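Local coordinates for cytolethal distending toxin subunit B (Escherichia coli, PDB 2F1N), which nicks DNA as the endonuclease subunit of a tripartite bacterial toxin, very probably damaging the DNA of intoxicated cells and arresting their cell cycle at G2/M, at residues Ser98-Leu103 with Gly129-Leu134; Ala146-Ile149 with Asn153-Ala156. All coordinates share one frame; numbering follows the deposited sequence.

Contact 1 (Ser98-Leu103 with Gly129-Leu134); sequences SAVDAL and GGRPLL
Val100 and Pro132 make the apolar half of this contact, a methyl meeting a ring: Val100 CG2 lies 4.0 Å from Pro132 CD, the methyl coming to the ring at a slant. With CG1 anti to the backbone N (chi1 167°), CG2 is left beside that nitrogen and faces the proline. The same methyl comes within 4.4 Å of Arg131 CG, so the aliphatic base of the arginine widens the apolar patch while its guanidinium turns to another partner, NE bonding to His147 O. Valine suits the place by offering a branched methyl at short reach, and proline by giving it a conformationally restricted ring to lie against; Pro132 also touches Leu109 of strand 109-113.

Strand 92-98 ends here in one sheet and strand 133-138 begins in the other, so the contact bridges the two facing sheets of the DNase I-like sandwich.

Polar meets apolar where Ser98 OG sits 3.7 Å from Leu134 CD2, at the leucine's forked end. No hydrogen bond crosses between the segments; the buried hydroxyl has a weak bond to Pro76 O instead. Serine is small enough to let the leucine fork approach, and Leu134 also packs on Val77 and Leu111.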
loop_
_atom_site.group_PDB
_atom_site.type_symbol
_atom_site.label_atom_id
_atom_site.label_comp_id
_atom_site.label_asym_id
_atom_site.label_seq_id
_atom_site.Cartn_x
_atom_site.Cartn_y
_atom_site.Cartn_z
ATOM N N SER A 98 -11.210 0.605 -1.746
ATOM C CA SER A 98 -12.106 0.670 -0.584
ATOM C C SER A 98 -12.571 2.093 -0.387
ATOM O O SER A 98 -11.763 2.937 -0.034
ATOM C CB SER A 98 -11.426 0.244 0.710
ATOM O OG SER A 98 -11.042 -1.099 0.594
ATOM N N ALA A 99 -13.848 2.339 -0.641
ATOM C CA ALA A 99 -14.484 3.580 -0.242
ATOM C C ALA A 99 -14.629 3.516 1.294
ATOM O O ALA A 99 -15.404 2.720 1.843
ATOM C CB ALA A 99 -15.824 3.700 -0.923
ATOM N N VAL A 100 -13.841 4.306 1.984
ATOM C CA VAL A 100 -13.833 4.302 3.435
ATOM C C VAL A 100 -15.032 5.132 3.853
ATOM O O VAL A 100 -15.877 4.666 4.613
ATOM C CB VAL A 100 -12.506 4.871 3.973
ATOM C CG1 VAL A 100 -12.594 5.181 5.469
ATOM C CG2 VAL A 100 -11.364 3.858 3.683
ATOM N N ASP A 101 -15.108 6.346 3.320
ATOM C CA ASP A 101 -16.317 7.137 3.476
ATOM C C ASP A 101 -17.151 7.002 2.218
ATOM O O ASP A 101 -16.673 7.209 1.091
ATOM C CB ASP A 101 -16.013 8.610 3.770
ATOM C CG ASP A 101 -14.901 8.789 4.792
ATOM O OD1 ASP A 101 -14.999 8.282 5.938
ATOM O OD2 ASP A 101 -13.879 9.449 4.529
ATOM N N ALA A 102 -18.401 6.619 2.435
ATOM C CA ALA A 102 -19.419 6.708 1.409
ATOM C C ALA A 102 -19.937 8.156 1.299
ATOM O O ALA A 102 -20.903 8.422 0.570
ATOM C CB ALA A 102 -20.549 5.744 1.723
ATOM N N LEU A 103 -19.265 9.074 2.010
ATOM C CA LEU A 103 -19.681 10.472 2.129
ATOM C C LEU A 103 -18.730 11.440 1.410
ATOM O O LEU A 103 -18.855 11.617 0.184
ATOM C CB LEU A 103 -19.908 10.849 3.607
ATOM C CG LEU A 103 -21.362 10.649 4.088
ATOM C CD1 LEU A 103 -21.621 9.222 4.596
ATOM C CD2 LEU A 103 -21.761 11.661 5.157
ATOM N N GLY A 129 -11.913 6.075 14.427
ATOM C CA GLY A 129 -11.474 7.068 13.459
ATOM C C GLY A 129 -10.279 6.678 12.594
ATOM O O GLY A 129 -9.828 7.469 11.766
ATOM N N GLY A 130 -9.759 5.469 12.791
ATOM C CA GLY A 130 -8.666 4.977 11.958
ATOM C C GLY A 130 -9.227 4.377 10.672
ATOM O O GLY A 130 -10.440 4.161 10.566
ATOM N N ARG A 131 -8.336 4.083 9.720
ATOM C CA ARG A 131 -8.679 3.442 8.454
ATOM C C ARG A 131 -8.477 1.926 8.629
ATOM O O ARG A 131 -7.754 1.513 9.521
ATOM C CB ARG A 131 -7.711 3.936 7.360
ATOM C CG ARG A 131 -8.282 5.042 6.516
ATOM C CD ARG A 131 -8.381 6.286 7.273
ATOM N NE ARG A 131 -7.073 6.882 7.641
ATOM C CZ ARG A 131 -6.924 8.142 8.110
ATOM N NH1 ARG A 131 -7.998 8.938 8.315
ATOM N NH2 ARG A 131 -5.717 8.614 8.386
ATOM N N PRO A 132 -9.130 1.122 7.797
ATOM C CA PRO A 132 -8.861 -0.325 7.743
ATOM C C PRO A 132 -7.529 -0.586 7.082
ATOM O O PRO A 132 -6.861 0.343 6.616
ATOM C CB PRO A 132 -10.011 -0.864 6.856
ATOM C CG PRO A 132 -10.288 0.268 5.895
ATOM C CD PRO A 132 -10.074 1.544 6.736
ATOM N N LEU A 133 -7.124 -1.863 7.059
ATOM C CA LEU A 133 -6.000 -2.339 6.243
ATOM C C LEU A 133 -6.520 -3.103 5.040
ATOM O O LEU A 133 -7.300 -3.982 5.211
ATOM C CB LEU A 133 -5.123 -3.280 7.089
ATOM C CG LEU A 133 -4.272 -2.448 8.055
ATOM C CD1 LEU A 133 -3.703 -3.322 9.180
ATOM C CD2 LEU A 133 -3.149 -1.705 7.323
ATOM N N LEU A 134 -6.082 -2.752 3.838
ATOM C CA LEU A 134 -6.530 -3.472 2.648
ATOM C C LEU A 134 -5.287 -4.135 2.105
ATOM O O LEU A 134 -4.281 -3.468 1.950
ATOM C CB LEU A 134 -7.115 -2.482 1.645
ATOM C CG LEU A 134 -7.292 -2.912 0.171
ATOM C CD1 LEU A 134 -8.369 -3.999 0.116
ATOM C CD2 LEU A 134 -7.665 -1.673 -0.701
#

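Contact 2 (Ala146-Ile149 with Asn153-Ala156); sequences AHAI and NNDA
The carboxylate of Asp155, although it stands at the N-cap position of helix 156-168, turns back to the backbone just after strand 141-147 instead of capping the helix. Its OD1 accepts from Ile149 N at 2.7 Å through the syn lone pair, nearly straight at 174°. OD1 thus ties Asp155 to the 146-149 backbone directly, OD2 through a water that also bonds to His147 O. A chi1 of 58° sets Asp155 CG between the backbone N and the carbonyl carbon, bringing the carboxylate to Ile149 N, and the side chains of the two residues cross at about a right angle, Ile149 CG1 lying 3.6 Å from Asp155 OD1.

The loop joining strand 141-147 to helix 156-168 is held by side chains rather than by strand pairing, and Asn154 adds an Asx turn: its OD1 accepts from Ala156 N at 3.1 Å, from above the carbonyl plane. Its ND2 donates to Ile149 O at 2.9 Å, close to the amide plane, and also to Phe186 O, while OD1 takes a further bond from Arg188. An amide suits this buried spot because it can donate and accept at once. Ala148 is small enough for its CB to approach Ala156 CB at 4.0 Å.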
loop_
_atom_site.group_PDB
_atom_site.type_symbol
_atom_site.label_atom_id
_atom_site.label_comp_id
_atom_site.label_asym_id
_atom_site.label_seq_id
_atom_site.Cartn_x
_atom_site.Cartn_y
_atom_site.Cartn_z
ATOM N N ALA A 146 -1.792 1.220 3.845
ATOM C CA ALA A 146 -2.140 1.704 5.197
ATOM C C ALA A 146 -2.128 3.216 5.243
ATOM O O ALA A 146 -1.330 3.879 4.536
ATOM C CB ALA A 146 -1.186 1.201 6.242
ATOM N N HIS A 147 -3.049 3.759 6.045
ATOM C CA HIS A 147 -3.039 5.201 6.238
ATOM C C HIS A 147 -3.338 5.499 7.700
ATOM O O HIS A 147 -4.500 5.591 8.110
ATOM C CB HIS A 147 -4.059 5.873 5.332
ATOM C CG HIS A 147 -4.034 7.369 5.448
ATOM N ND1 HIS A 147 -5.049 8.157 4.942
ATOM C CD2 HIS A 147 -3.131 8.212 6.021
ATOM C CE1 HIS A 147 -4.774 9.430 5.200
ATOM N NE2 HIS A 147 -3.617 9.495 5.858
ATOM N N ALA A 148 -2.282 5.664 8.494
ATOM C CA ALA A 148 -2.423 5.879 9.929
ATOM C C ALA A 148 -2.927 7.287 10.174
ATOM O O ALA A 148 -2.803 8.119 9.301
ATOM C CB ALA A 148 -1.062 5.652 10.628
ATOM N N ILE A 149 -3.492 7.528 11.363
ATOM C CA ILE A 149 -4.129 8.820 11.658
ATOM C C ILE A 149 -3.075 9.880 11.843
ATOM O O ILE A 149 -2.015 9.613 12.433
ATOM C CB ILE A 149 -4.974 8.697 12.923
ATOM C CG1 ILE A 149 -6.103 7.680 12.726
ATOM C CG2 ILE A 149 -5.575 10.140 13.320
ATOM C CD1 ILE A 149 -6.679 7.181 14.082
ATOM N N ASN A 153 0.921 10.248 18.786
ATOM C CA ASN A 153 0.820 8.905 19.342
ATOM C C ASN A 153 -0.336 8.111 18.661
ATOM O O ASN A 153 -1.369 7.718 19.246
ATOM C CB ASN A 153 0.789 9.013 20.882
ATOM C CG ASN A 153 2.141 9.541 21.444
ATOM O OD1 ASN A 153 3.140 8.803 21.463
ATOM N ND2 ASN A 153 2.189 10.827 21.858
ATOM N N ASN A 154 -0.141 7.939 17.360
ATOM C CA ASN A 154 -1.184 7.378 16.501
ATOM C C ASN A 154 -1.190 5.855 16.417
ATOM O O ASN A 154 -0.538 5.149 17.227
ATOM C CB ASN A 154 -1.069 8.019 15.111
ATOM C CG ASN A 154 0.103 7.455 14.279
ATOM O OD1 ASN A 154 0.890 6.592 14.741
ATOM N ND2 ASN A 154 0.230 7.943 13.045
ATOM N N ASP A 155 -1.965 5.357 15.458
ATOM C CA ASP A 155 -2.203 3.921 15.321
ATOM C C ASP A 155 -1.206 3.133 14.462
ATOM O O ASP A 155 -1.379 1.910 14.232
ATOM C CB ASP A 155 -3.640 3.706 14.844
ATOM C CG ASP A 155 -3.960 4.407 13.515
ATOM O OD1 ASP A 155 -3.345 5.477 13.174
ATOM O OD2 ASP A 155 -4.866 3.958 12.770
ATOM N N ALA A 156 -0.132 3.798 14.019
ATOM C CA ALA A 156 0.827 3.079 13.155
ATOM C C ALA A 156 1.368 1.783 13.766
ATOM O O ALA A 156 1.355 0.743 13.073
ATOM C CB ALA A 156 1.971 3.998 12.664
HETATM O O HOH W 1 -5.560 4.288 10.255
#

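How the contacts relate
Both contacts are largely buried: Val100, Arg131 and Ile149 are partly exposed, while Ser98, Pro132, Leu134, Ala148, Asn154, Asp155 and Ala156 lie in the interior. Contact 1 spans the two sheets of the sandwich and relies on van der Waals packing without a hydrogen bond across it, whereas contact 2 stays local, closing the loop between a strand and the next helix with side-chain-to-backbone hydrogen bonds and a water. They share one sheet, since strands 133-138 and 141-147 are neighbours in it, and their centres lie 13 Å apart. Arg131 links them, its NH2 adding a weak bond to Ala148 O. Gly130 CA also packs against Ile149 CD1, bringing the two segments close where the strands meet their loops.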